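Local atomic coordinates of nisin leader peptide-processing serine protease NisP (Lactococcus lactis subsp. lactis, PDB entry 4MZD), a protein that probably cleaves the leader peptide from the nisin precursor as a subtilisin-like serine endopeptidase, the protease part of a longer cell-wall-anchored protein. Residues 368-373 with 379-384; 83-88 with 160-165; 92-97 with 362-367. One frame throughout, in Å; residues are numbered along the deposited sequence. Where two conformers were deposited one is given.

Contact 1: residues 368-373 with 379-384; sequences DKYGIK and KRFLLM
The turn that joins helix 356-370 to helix 375-384 in this subtilisin-like domain is bridged by an aromatic pair, Phe381 against Tyr370, with Ile372 beside it. The edge of the Phe381 ring is directed at the face of Tyr370 in an offset edge-to-face stack. The two ring centroids are 5.6 Å apart and the planes meet at 62°. The closest carbons are Phe381 CZ and Tyr370 CE2, 4.0 Å apart, so the far end of the phenylalanine ring does the touching. It gets there because CG of Phe381 lies anti to the backbone N (chi1 179°), which extends the ring toward 368-373. The other face of the Tyr370 ring is covered near its rim by CG of Lys369, 4.1 Å above the plane, and its hydroxyl is hydrogen-bonded to the Leu401 carbonyl; the ring is therefore held at its tip and flanked on both faces. Helix 356-370 ends here: Gly371 is the first residue to leave helical geometry, at a positive phi of 58° that suits glycine. The chain then brings Ile372 round, and its extended CG1-CD1 branch approaches the Phe381 ring at CD2, with Ile372 CD1 to Phe381 CD2 a looser 4.4 Å. No hydrogen bond crosses between 368-373 and 379-384; the contact is apolar. Around it, Phe381 is also packed on Val366 of helix 356-370 and Leu400 of helix 397-402, while Ile372 touches Gln377 and Leu378 on helix 375-384.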
ATOM      1  N   ASP A 368     -17.991  -6.821   0.835  1.00 10.79           N
ATOM      2  CA  ASP A 368     -19.330  -6.283   0.639  1.00 11.61           C
ATOM      3  C   ASP A 368     -20.239  -7.268  -0.110  1.00 11.99           C
ATOM      4  O   ASP A 368     -21.373  -7.511   0.308  1.00 13.51           O
ATOM      5  CB  ASP A 368     -19.230  -4.950  -0.107  1.00 11.89           C
ATOM      6  CG  ASP A 368     -20.507  -4.139  -0.043  1.00 12.51           C
ATOM      7  OD1 ASP A 368     -20.895  -3.725   1.069  1.00 13.18           O
ATOM      8  OD2 ASP A 368     -21.102  -3.881  -1.113  1.00 13.43           O
ATOM      9  N   LYS A 369     -19.741  -7.847  -1.201  1.00 11.94           N
ATOM     10  CA  LYS A 369     -20.556  -8.741  -2.020  1.00 13.15           C
ATOM     11  C   LYS A 369     -20.967 -10.011  -1.285  1.00 13.86           C
ATOM     12  O   LYS A 369     -22.118 -10.438  -1.362  1.00 15.27           O
ATOM     13  CB  LYS A 369     -19.821  -9.119  -3.309  1.00 13.26           C
ATOM     14  CG  LYS A 369     -20.579 -10.141  -4.158  1.00 14.68           C
ATOM     15  CD  LYS A 369     -19.804 -10.528  -5.412  1.00 16.29           C
ATOM     16  CE  LYS A 369     -20.479 -11.671  -6.166  1.00 18.53           C
ATOM     17  NZ  LYS A 369     -21.711 -11.234  -6.878  1.00 20.31           N
ATOM     18  N   TYR A 370     -20.024 -10.615  -0.573  1.00 13.81           N
ATOM     19  CA  TYR A 370     -20.246 -11.918   0.042  1.00 14.88           C
ATOM     20  C   TYR A 370     -20.566 -11.833   1.535  1.00 15.52           C
ATOM     21  O   TYR A 370     -20.837 -12.852   2.171  1.00 16.22           O
ATOM     22  CB  TYR A 370     -19.037 -12.832  -0.197  1.00 15.80           C
ATOM     23  CG  TYR A 370     -18.911 -13.332  -1.625  1.00 16.79           C
ATOM     24  CD1 TYR A 370     -19.734 -14.351  -2.093  1.00 18.70           C
ATOM     25  CD2 TYR A 370     -17.964 -12.804  -2.496  1.00 16.63           C
ATOM     26  CE1 TYR A 370     -19.629 -14.822  -3.388  1.00 19.35           C
ATOM     27  CE2 TYR A 370     -17.849 -13.272  -3.803  1.00 17.53           C
ATOM     28  CZ  TYR A 370     -18.689 -14.286  -4.240  1.00 18.72           C
ATOM     29  OH  TYR A 370     -18.603 -14.776  -5.524  1.00 19.62           O
ATOM     30  N   GLY A 371     -20.559 -10.623   2.088  1.00 16.02           N
ATOM     31  CA  GLY A 371     -20.791 -10.435   3.510  1.00 17.73           C
ATOM     32  C   GLY A 371     -19.781 -11.189   4.358  1.00 18.89           C
ATOM     33  O   GLY A 371     -20.131 -11.764   5.391  1.00 20.45           O
ATOM     34  N   ILE A 372     -18.522 -11.179   3.924  1.00 19.56           N
ATOM     35  CA  ILE A 372     -17.461 -11.903   4.615  1.00 21.78           C
ATOM     36  C   ILE A 372     -17.022 -11.163   5.870  1.00 24.12           C
ATOM     37  O   ILE A 372     -16.445 -10.076   5.794  1.00 24.06           O
ATOM     38  CB  ILE A 372     -16.238 -12.132   3.708  1.00 21.49           C
ATOM     39  CG1 ILE A 372     -16.631 -12.956   2.480  1.00 22.52           C
ATOM     40  CG2 ILE A 372     -15.129 -12.833   4.480  1.00 21.76           C
ATOM     41  CD1 ILE A 372     -15.472 -13.280   1.565  1.00 23.05           C
ATOM     42  N   LYS A 373     -17.281 -11.772   7.022  1.00 26.79           N
ATOM     43  CA  LYS A 373     -17.059 -11.119   8.307  1.00 29.69           C
ATOM     44  C   LYS A 373     -15.758 -11.563   8.973  1.00 29.19           C
ATOM     45  O   LYS A 373     -15.240 -10.875   9.852  1.00 29.37           O
ATOM     46  CB  LYS A 373     -18.246 -11.387   9.234  1.00 32.98           C
ATOM     47  CG  LYS A 373     -18.495 -10.305  10.265  1.00 35.97           C
ATOM     48  CD  LYS A 373     -19.982 -10.181  10.556  1.00 38.12           C
ATOM     49  CE  LYS A 373     -20.760  -9.882   9.282  1.00 39.54           C
ATOM     50  NZ  LYS A 373     -22.224  -9.760   9.527  1.00 40.35           N
ATOM     51  N   LYS A 379      -8.606 -13.701   3.639  1.00 17.61           N
ATOM     52  CA  LYS A 379      -7.290 -13.915   3.037  1.00 18.20           C
ATOM     53  C   LYS A 379      -7.228 -15.248   2.286  1.00 19.20           C
ATOM     54  O   LYS A 379      -6.702 -15.317   1.174  1.00 19.09           O
ATOM     55  CB  LYS A 379      -6.155 -13.818   4.066  1.00 19.40           C
ATOM     56  CG  LYS A 379      -4.762 -13.985   3.461  1.00 19.83           C
ATOM     57  CD  LYS A 379      -3.638 -13.688   4.454  1.00 19.93           C
ATOM     58  CE  LYS A 379      -2.280 -14.034   3.843  1.00 20.25           C
ATOM     59  NZ  LYS A 379      -1.115 -13.781   4.738  1.00 19.90           N
ATOM     60  N   ARG A 380      -7.769 -16.303   2.891  1.00 19.59           N
ATOM     61  CA  ARG A 380      -7.820 -17.605   2.233  1.00 20.27           C
ATOM     62  C   ARG A 380      -8.561 -17.502   0.904  1.00 18.82           C
ATOM     63  O   ARG A 380      -8.132 -18.055  -0.112  1.00 19.15           O
ATOM     64  CB  ARG A 380      -8.487 -18.655   3.135  1.00 21.86           C
ATOM     65  CG  ARG A 380      -7.641 -19.086   4.334  1.00 23.76           C
ATOM     66  CD  ARG A 380      -8.288 -20.220   5.132  1.00 25.84           C
ATOM     67  NE  ARG A 380      -9.267 -19.735   6.103  1.00 27.57           N
ATOM     68  CZ  ARG A 380     -10.567 -20.008   6.057  1.00 29.06           C
ATOM     69  NH1 ARG A 380     -11.382 -19.521   6.985  1.00 29.65           N
ATOM     70  NH2 ARG A 380     -11.055 -20.770   5.087  1.00 29.66           N
ATOM     71  N   PHE A 381      -9.677 -16.785   0.912  1.00 17.68           N
ATOM     72  CA  PHE A 381     -10.485 -16.631  -0.287  1.00 16.61           C
ATOM     73  C   PHE A 381      -9.709 -15.911  -1.391  1.00 14.90           C
ATOM     74  O   PHE A 381      -9.743 -16.314  -2.552  1.00 15.02           O
ATOM     75  CB  PHE A 381     -11.782 -15.895   0.048  1.00 16.67           C
ATOM     76  CG  PHE A 381     -12.673 -15.663  -1.132  1.00 16.65           C
ATOM     77  CD1 PHE A 381     -13.414 -16.694  -1.679  1.00 16.85           C
ATOM     78  CD2 PHE A 381     -12.773 -14.407  -1.697  1.00 17.24           C
ATOM     79  CE1 PHE A 381     -14.240 -16.471  -2.765  1.00 17.11           C
ATOM     80  CE2 PHE A 381     -13.596 -14.179  -2.783  1.00 17.62           C
ATOM     81  CZ  PHE A 381     -14.330 -15.210  -3.317  1.00 17.53           C
ATOM     82  N   LEU A 382      -9.004 -14.846  -1.023  1.00 14.10           N
ATOM     83  CA  LEU A 382      -8.208 -14.092  -1.985  1.00 14.22           C
ATOM     84  C   LEU A 382      -7.169 -14.983  -2.648  1.00 15.48           C
ATOM     85  O   LEU A 382      -7.052 -15.021  -3.874  1.00 15.64           O
ATOM     86  CB  LEU A 382      -7.504 -12.915  -1.303  1.00 13.52           C
ATOM     87  CG  LEU A 382      -6.492 -12.151  -2.168  1.00 13.05           C
ATOM     88  CD1 LEU A 382      -7.178 -11.385  -3.295  1.00 13.08           C
ATOM     89  CD2 LEU A 382      -5.653 -11.217  -1.303  1.00 13.59           C
ATOM     90  N   LEU A 383      -6.400 -15.694  -1.835  1.00 17.15           N
ATOM     91  CA  LEU A 383      -5.295 -16.471  -2.372  1.00 19.15           C
ATOM     92  C   LEU A 383      -5.764 -17.631  -3.252  1.00 18.80           C
ATOM     93  O   LEU A 383      -5.097 -17.974  -4.227  1.00 20.46           O
ATOM     94  CB  LEU A 383      -4.356 -16.936  -1.255  1.00 21.29           C
ATOM     95  CG  LEU A 383      -3.676 -15.789  -0.499  1.00 23.52           C
ATOM     96  CD1 LEU A 383      -2.635 -16.304   0.485  1.00 24.11           C
ATOM     97  CD2 LEU A 383      -3.051 -14.801  -1.468  1.00 24.23           C
ATOM     98  N   MET A 384      -6.906 -18.222  -2.923  0.53 18.26           N
ATOM     99  CA  MET A 384      -7.429 -19.332  -3.712  0.53 18.46           C
ATOM    100  C   MET A 384      -7.979 -18.872  -5.056  0.53 17.00           C
ATOM    101  O   MET A 384      -8.077 -19.661  -5.998  0.53 16.97           O
ATOM    102  CB  MET A 384      -8.516 -20.072  -2.939  0.53 20.05           C
ATOM    103  CG  MET A 384      -8.038 -20.640  -1.624  0.53 21.40           C
ATOM    104  SD  MET A 384      -9.260 -21.702  -0.846  0.53 22.97           S
ATOM    105  CE  MET A 384     -10.789 -20.863  -1.249  0.53 23.17           C
TER

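Contact 2: residues 83-88 with 160-165; sequences ESYALY and NILGVA
The Tyr85 ring meets 160-165 mainly with its rim: the carbonyl oxygens of Gly163 and Val164 both lie at the edge, near the ring plane, on the CE1 side, whereas CD1 of Leu162 approaches obliquely. Met75 and Thr79 of helix 73-79, together with Pro166, add further packing around this side chain. The phenol donates a hydrogen bond from Tyr85 OH to Gly163 O, at 2.8 Å. The hydroxyl stands above the carbonyl plane, 41° out of it, with a C=O...donor angle of 139°. Beside that bond, ring carbon CE1 of Tyr85 is 3.2 Å from Gly163 O and 3.6 Å from Val164 O, so two backbone oxygens border one edge. Leu162 also meets the phenol with two atoms: its CB is 3.6 Å from Tyr85 OH and, at the CE2 side of the ring, its CD1 is 3.7 Å from Tyr85 CE2. CG of Tyr85 is anti to its carbonyl carbon (chi1 -61°), and the long side chain carries the phenol to the loop although its first bond does not head there. Here, in the subtilisin-like domain, the short, weakly bonded helix 83-87, which precedes strand 95-100, is fastened to the loop linking helix 147-156 to strand 169-174. A water gives this junction a second polar link. It donates to Val164 O at 2.8 Å and is hydrogen-bonded to Ser84 OG at 2.7 Å, so the Val164 carbonyl has a partner. The Leu162 carbonyl, in turn, accepts from Gln72 NE2.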
ATOM      1  N   GLU A  83     -14.111  -5.353 -17.364  1.00 10.55           N
ATOM      2  CA  GLU A  83     -15.170  -6.319 -17.105  1.00 11.18           C
ATOM      3  C   GLU A  83     -15.640  -6.297 -15.656  1.00 11.00           C
ATOM      4  O   GLU A  83     -16.834  -6.403 -15.384  1.00 12.10           O
ATOM      5  CB  GLU A  83     -14.730  -7.743 -17.459  1.00 12.39           C
ATOM      6  CG  GLU A  83     -15.851  -8.758 -17.233  1.00 14.60           C
ATOM      7  CD  GLU A  83     -15.431 -10.204 -17.415  1.00 16.37           C
ATOM      8  OE1 GLU A  83     -14.245 -10.457 -17.710  1.00 17.17           O
ATOM      9  OE2 GLU A  83     -16.300 -11.092 -17.259  1.00 17.82           O
ATOM     10  N   SER A  84     -14.708  -6.186 -14.715  1.00 10.05           N
ATOM     11  CA  SER A  84     -15.079  -6.347 -13.316  1.00 10.35           C
ATOM     12  C   SER A  84     -16.069  -5.287 -12.833  1.00 10.37           C
ATOM     13  O   SER A  84     -16.886  -5.558 -11.954  1.00 11.31           O
ATOM     14  CB  SER A  84     -13.840  -6.379 -12.420  1.00 10.69           C
ATOM     15  OG  SER A  84     -13.110  -5.173 -12.518  1.00 10.59           O
ATOM     16  N   TYR A  85     -15.995  -4.084 -13.394  1.00 10.28           N
ATOM     17  CA  TYR A  85     -16.859  -2.996 -12.946  1.00 11.82           C
ATOM     18  C   TYR A  85     -18.331  -3.332 -13.111  1.00 14.33           C
ATOM     19  O   TYR A  85     -19.147  -2.972 -12.269  1.00 16.62           O
ATOM     20  CB  TYR A  85     -16.550  -1.705 -13.696  1.00 11.01           C
ATOM     21  CG  TYR A  85     -15.147  -1.207 -13.494  1.00 10.29           C
ATOM     22  CD1 TYR A  85     -14.595  -1.123 -12.222  1.00 10.75           C
ATOM     23  CD2 TYR A  85     -14.374  -0.825 -14.577  1.00 11.03           C
ATOM     24  CE1 TYR A  85     -13.307  -0.669 -12.038  1.00 10.36           C
ATOM     25  CE2 TYR A  85     -13.091  -0.362 -14.402  1.00 11.02           C
ATOM     26  CZ  TYR A  85     -12.562  -0.279 -13.131  1.00  9.91           C
ATOM     27  OH  TYR A  85     -11.277   0.177 -12.966  1.00  9.94           O
ATOM     28  N   ALA A  86     -18.667  -4.009 -14.202  1.00 14.96           N
ATOM     29  CA  ALA A  86     -20.053  -4.340 -14.497  1.00 17.38           C
ATOM     30  C   ALA A  86     -20.574  -5.473 -13.622  1.00 18.03           C
ATOM     31  O   ALA A  86     -21.779  -5.682 -13.527  1.00 20.66           O
ATOM     32  CB  ALA A  86     -20.212  -4.694 -15.968  1.00 18.66           C
ATOM     33  N   LEU A  87     -19.665  -6.202 -12.985  1.00 16.26           N
ATOM     34  CA  LEU A  87     -20.052  -7.368 -12.198  1.00 15.51           C
ATOM     35  C   LEU A  87     -20.591  -7.033 -10.812  1.00 15.28           C
ATOM     36  O   LEU A  87     -21.399  -7.783 -10.270  1.00 16.41           O
ATOM     37  CB  LEU A  87     -18.889  -8.355 -12.073  1.00 16.03           C
ATOM     38  CG  LEU A  87     -18.388  -8.972 -13.377  1.00 17.53           C
ATOM     39  CD1 LEU A  87     -17.270  -9.964 -13.097  1.00 17.95           C
ATOM     40  CD2 LEU A  87     -19.524  -9.636 -14.141  1.00 19.00           C
ATOM     41  N   TYR A  88     -20.138  -5.925 -10.231  1.00 14.97           N
ATOM     42  CA  TYR A  88     -20.522  -5.595  -8.864  1.00 15.02           C
ATOM     43  C   TYR A  88     -20.361  -4.116  -8.519  1.00 15.23           C
ATOM     44  O   TYR A  88     -19.343  -3.501  -8.835  1.00 16.27           O
ATOM     45  CB  TYR A  88     -19.728  -6.439  -7.856  1.00 14.54           C
ATOM     46  CG  TYR A  88     -20.272  -6.278  -6.464  1.00 14.23           C
ATOM     47  CD1 TYR A  88     -21.490  -6.846  -6.124  1.00 13.81           C
ATOM     48  CD2 TYR A  88     -19.599  -5.531  -5.502  1.00 13.79           C
ATOM     49  CE1 TYR A  88     -22.028  -6.684  -4.873  1.00 13.74           C
ATOM     50  CE2 TYR A  88     -20.127  -5.366  -4.236  1.00 13.09           C
ATOM     51  CZ  TYR A  88     -21.347  -5.948  -3.931  1.00 13.51           C
ATOM     52  OH  TYR A  88     -21.904  -5.798  -2.684  1.00 14.91           O
ATOM     53  N   ASN A 160     -12.452  10.809 -14.200  1.00  9.18           N
ATOM     54  CA  ASN A 160     -11.597  10.828 -15.377  1.00  9.22           C
ATOM     55  C   ASN A 160     -10.662   9.622 -15.435  1.00  9.33           C
ATOM     56  O   ASN A 160     -10.251   9.198 -16.522  1.00  9.75           O
ATOM     57  CB  ASN A 160     -10.843  12.152 -15.444  1.00  9.83           C
ATOM     58  CG  ASN A 160     -11.775  13.344 -15.326  1.00 10.54           C
ATOM     59  OD1 ASN A 160     -12.836  13.378 -15.949  1.00 11.37           O
ATOM     60  ND2 ASN A 160     -11.392  14.322 -14.520  1.00 11.25           N
ATOM     61  N   ILE A 161     -10.322   9.089 -14.260  1.00  9.07           N
ATOM     62  CA  ILE A 161      -9.755   7.749 -14.151  1.00  9.03           C
ATOM     63  C   ILE A 161     -10.642   6.937 -13.221  1.00  8.08           C
ATOM     64  O   ILE A 161     -11.493   7.489 -12.508  1.00  8.52           O
ATOM     65  CB  ILE A 161      -8.293   7.729 -13.633  1.00  9.48           C
ATOM     66  CG1 ILE A 161      -8.206   8.156 -12.170  1.00 10.74           C
ATOM     67  CG2 ILE A 161      -7.392   8.568 -14.515  1.00 11.29           C
ATOM     68  CD1 ILE A 161      -6.884   7.826 -11.539  1.00 12.88           C
ATOM     69  N   LEU A 162     -10.434   5.625 -13.243  1.00  7.89           N
ATOM     70  CA  LEU A 162     -11.175   4.696 -12.396  1.00  8.13           C
ATOM     71  C   LEU A 162     -10.224   3.923 -11.495  1.00  8.02           C
ATOM     72  O   LEU A 162      -9.172   3.437 -11.938  1.00  8.68           O
ATOM     73  CB  LEU A 162     -11.947   3.691 -13.250  1.00  9.24           C
ATOM     74  CG  LEU A 162     -13.067   4.309 -14.081  1.00 10.07           C
ATOM     75  CD1 LEU A 162     -13.642   3.285 -15.043  1.00 11.70           C
ATOM     76  CD2 LEU A 162     -14.158   4.899 -13.202  1.00  9.98           C
ATOM     77  N   GLY A 163     -10.599   3.796 -10.230  1.00  7.41           N
ATOM     78  CA  GLY A 163      -9.924   2.894  -9.318  1.00  7.36           C
ATOM     79  C   GLY A 163     -10.433   1.475  -9.487  1.00  6.92           C
ATOM     80  O   GLY A 163     -11.255   1.203 -10.371  1.00  8.01           O
ATOM     81  N   VAL A 164      -9.970   0.556  -8.645  1.00  6.91           N
ATOM     82  CA  VAL A 164     -10.456  -0.815  -8.737  1.00  7.37           C
ATOM     83  C   VAL A 164     -11.906  -0.937  -8.286  1.00  7.73           C
ATOM     84  O   VAL A 164     -12.613  -1.854  -8.709  1.00  8.37           O
ATOM     85  CB  VAL A 164      -9.598  -1.815  -7.925  1.00  8.41           C
ATOM     86  CG1 VAL A 164      -8.235  -2.009  -8.571  1.00  9.50           C
ATOM     87  CG2 VAL A 164      -9.509  -1.416  -6.452  1.00  8.29           C
ATOM     88  N   ALA A 165     -12.328  -0.037  -7.394  1.00  7.80           N
ATOM     89  CA  ALA A 165     -13.659  -0.081  -6.802  1.00  8.16           C
ATOM     90  C   ALA A 165     -14.215   1.340  -6.827  1.00  8.04           C
ATOM     91  O   ALA A 165     -14.291   2.016  -5.790  1.00  8.19           O
ATOM     92  CB  ALA A 165     -13.585  -0.618  -5.378  1.00  9.17           C
TER
HETATM   93  O   HOH W   1     -13.762  -3.962 -10.167  1.00 12.90           O

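Contact 3: residues 92-97 with 362-367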
ATOM      1  N   LYS A  92     -22.774   1.309   0.583  1.00 10.79           N
ATOM      2  CA  LYS A  92     -22.119   2.324   1.399  1.00 11.35           C
ATOM      3  C   LYS A  92     -21.651   1.787   2.747  1.00 12.04           C
ATOM      4  O   LYS A  92     -21.080   2.527   3.549  1.00 13.09           O
ATOM      5  CB  LYS A  92     -23.045   3.523   1.607  1.00 12.22           C
ATOM      6  CG  LYS A  92     -23.344   4.292   0.335  1.00 12.82           C
ATOM      7  CD  LYS A  92     -22.072   4.771  -0.340  1.00 13.84           C
ATOM      8  CE  LYS A  92     -22.378   5.802  -1.412  1.00 14.35           C
ATOM      9  NZ  LYS A  92     -21.147   6.252  -2.107  1.00 14.85           N
ATOM     10  N   LYS A  93     -21.890   0.504   3.008  1.00 11.68           N
ATOM     11  CA  LYS A  93     -21.538  -0.077   4.300  1.00 12.75           C
ATOM     12  C   LYS A  93     -20.054  -0.441   4.415  1.00 12.36           C
ATOM     13  O   LYS A  93     -19.515  -0.518   5.517  1.00 14.43           O
ATOM     14  CB  LYS A  93     -22.397  -1.310   4.577  1.00 16.88           C
ATOM     15  CG  LYS A  93     -23.859  -1.011   4.822  1.00 21.41           C
ATOM     16  CD  LYS A  93     -24.619  -2.280   5.168  1.00 24.41           C
ATOM     17  CE  LYS A  93     -23.948  -3.047   6.305  1.00 26.54           C
ATOM     18  NZ  LYS A  93     -22.823  -3.914   5.840  1.00 27.80           N
ATOM     19  N   ILE A  94     -19.402  -0.657   3.282  1.00 10.41           N
ATOM     20  CA  ILE A  94     -18.005  -1.070   3.244  1.00  9.97           C
ATOM     21  C   ILE A  94     -17.109   0.158   3.116  1.00  9.22           C
ATOM     22  O   ILE A  94     -17.472   1.138   2.460  1.00 10.27           O
ATOM     23  CB  ILE A  94     -17.776  -2.038   2.050  1.00 10.09           C
ATOM     24  CG1 ILE A  94     -16.329  -2.521   1.982  1.00 10.83           C
ATOM     25  CG2 ILE A  94     -18.167  -1.385   0.725  1.00 11.03           C
ATOM     26  CD1 ILE A  94     -15.898  -3.343   3.168  1.00 11.58           C
ATOM     27  N   SER A  95     -15.942   0.113   3.750  1.00  9.13           N
ATOM     28  CA  SER A  95     -14.958   1.162   3.532  1.00  9.43           C
ATOM     29  C   SER A  95     -13.548   0.631   3.657  1.00  9.54           C
ATOM     30  O   SER A  95     -13.300  -0.390   4.300  1.00 10.91           O
ATOM     31  CB  SER A  95     -15.151   2.319   4.509  1.00 10.32           C
ATOM     32  OG  SER A  95     -14.984   1.877   5.843  1.00 11.70           O
ATOM     33  N   VAL A  96     -12.628   1.346   3.023  1.00  8.47           N
ATOM     34  CA  VAL A  96     -11.207   1.095   3.186  1.00  8.06           C
ATOM     35  C   VAL A  96     -10.600   2.238   3.985  1.00  6.99           C
ATOM     36  O   VAL A  96     -10.816   3.416   3.666  1.00  7.66           O
ATOM     37  CB  VAL A  96     -10.482   0.988   1.827  1.00  8.75           C
ATOM     38  CG1 VAL A  96      -9.003   0.718   2.033  1.00  8.72           C
ATOM     39  CG2 VAL A  96     -11.118  -0.107   0.961  1.00 10.26           C
ATOM     40  N   GLY A  97      -9.854   1.898   5.033  1.00  6.92           N
ATOM     41  CA  GLY A  97      -9.109   2.897   5.770  1.00  6.85           C
ATOM     42  C   GLY A  97      -7.722   3.038   5.175  1.00  6.83           C
ATOM     43  O   GLY A  97      -6.987   2.057   5.087  1.00  8.77           O
ATOM     44  N   ALA A 362     -10.167  -4.359  -4.106  1.00  7.50           N
ATOM     45  CA  ALA A 362     -10.746  -5.620  -4.551  1.00  8.34           C
ATOM     46  C   ALA A 362     -11.272  -6.425  -3.364  1.00  8.06           C
ATOM     47  O   ALA A 362     -12.365  -6.997  -3.420  1.00  8.94           O
ATOM     48  CB  ALA A 362      -9.718  -6.416  -5.324  1.00  9.67           C
ATOM     49  N   LEU A 363     -10.488  -6.482  -2.290  1.00  8.39           N
ATOM     50  CA  LEU A 363     -10.922  -7.183  -1.088  1.00  9.13           C
ATOM     51  C   LEU A 363     -12.170  -6.557  -0.502  1.00  8.59           C
ATOM     52  O   LEU A 363     -13.056  -7.267  -0.031  1.00  9.96           O
ATOM     53  CB  LEU A 363      -9.816  -7.187  -0.044  1.00 10.08           C
ATOM     54  CG  LEU A 363      -8.685  -8.178  -0.265  1.00 12.13           C
ATOM     55  CD1 LEU A 363      -7.568  -7.837   0.696  1.00 13.54           C
ATOM     56  CD2 LEU A 363      -9.175  -9.610  -0.060  1.00 13.86           C
ATOM     57  N   ALA A 364     -12.240  -5.231  -0.523  1.00  8.70           N
ATOM     58  CA  ALA A 364     -13.414  -4.545  -0.005  1.00  8.86           C
ATOM     59  C   ALA A 364     -14.658  -4.908  -0.825  1.00  8.33           C
ATOM     60  O   ALA A 364     -15.733  -5.111  -0.261  1.00  9.54           O
ATOM     61  CB  ALA A 364     -13.182  -3.046   0.028  1.00  9.90           C
ATOM     62  N   LEU A 365     -14.520  -5.013  -2.146  1.00  8.85           N
ATOM     63  CA  LEU A 365     -15.642  -5.454  -2.985  1.00  9.55           C
ATOM     64  C   LEU A 365     -16.153  -6.826  -2.542  1.00 10.22           C
ATOM     65  O   LEU A 365     -17.357  -7.039  -2.441  1.00 11.12           O
ATOM     66  CB  LEU A 365     -15.241  -5.499  -4.463  1.00  9.75           C
ATOM     67  CG  LEU A 365     -14.964  -4.165  -5.165  1.00 10.42           C
ATOM     68  CD1 LEU A 365     -14.351  -4.397  -6.533  1.00 10.95           C
ATOM     69  CD2 LEU A 365     -16.222  -3.311  -5.280  1.00 11.87           C
ATOM     70  N   VAL A 366     -15.222  -7.746  -2.276  1.00 10.89           N
ATOM     71  CA  VAL A 366     -15.531  -9.104  -1.826  1.00 12.63           C
ATOM     72  C   VAL A 366     -16.224  -9.122  -0.473  1.00 11.28           C
ATOM     73  O   VAL A 366     -17.198  -9.851  -0.259  1.00 12.24           O
ATOM     74  CB  VAL A 366     -14.224  -9.948  -1.698  1.00 16.29           C
ATOM     75  CG1 VAL A 366     -14.493 -11.268  -0.977  1.00 17.14           C
ATOM     76  CG2 VAL A 366     -13.602 -10.177  -3.053  1.00 17.46           C
ATOM     77  N   VAL A 367     -15.699  -8.335   0.455  1.00 10.58           N
ATOM     78  CA  VAL A 367     -16.292  -8.253   1.781  1.00 10.92           C
ATOM     79  C   VAL A 367     -17.750  -7.828   1.664  1.00 11.01           C
ATOM     80  O   VAL A 367     -18.632  -8.410   2.291  1.00 12.21           O
ATOM     81  CB  VAL A 367     -15.514  -7.270   2.680  1.00 11.13           C
ATOM     82  CG1 VAL A 367     -16.308  -6.940   3.931  1.00 11.75           C
ATOM     83  CG2 VAL A 367     -14.156  -7.854   3.052  1.00 11.53           C
TER
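Ala364 is the first residue of 362-367 to touch 92-97, and its small methyl is met by two side chains. Ile94 CG1 lies 3.7 Å from Ala364 CB, and Val96 CG2 is also 3.7 Å from Ala364 CB, so one alanine is shared by residues two apart on the neighbouring segment. Ile94 packs on the backbone as well: its CG1 is 3.5 Å from Ala364 O, and its CD1 follows at 3.9 Å from that same oxygen. Leu365 then turns its side chain to a different part of the fold, meeting Ala165, and Val366 faces helix 375-384 and Leu400. One helical turn on from Ala364, Val367 returns to the interface. Its CG1 comes within 3.7 Å of Ile94 CD1, and its CB is 4.0 Å from that terminal methyl. Ile94 spans both helix residues because of its torsions: CG1 is anti to the backbone N (chi1 -179°), while a bend at chi2 of 64° turns CD1 toward Val367. With no hydrogen bond crossing, the grip comes from close methyl and methylene packing; Val96 occupies only the Ala364 end. This is helix-on-sheet packing of the alpha/beta subtilase fold. Ser95, between the two apolar residues, turns away from the helix and hydrogen-bonds Asn198. Ile168, just before strand 169-174, touches both Ile94 and Ala364. Strand 95-100 runs parallel between 169-174 and 200-210 in the central sheet; helix 356-370 packs on Ile94 and Val96 and is itself packed against helices 375-384 and 397-402.

How the contacts relate
Helix 356-370 joins contacts 1 and 3, whose centres are about 10 Å apart. Val366 of its 362-367 segment, though not touching 92-97, has CG1 3.5 Å from Phe381 CE2, and Ile372 N lies 3.2 Å from Val367 O, a probable hydrogen bond. Contact 2, centred about 13 Å from contact 3, reaches the same helix from another side: Ala165 CB is 3.8 Å from Leu365 CD2. Between contacts 1 and 2, about 18 Å apart at their centres, Tyr88 OH probably hydrogen-bonds Asp368 OD2 at 2.6 Å. Contact 3 is nearest the predicted charge relay, the Val96 side chain about 10 Å from that of Asp100; the other two lie away from it.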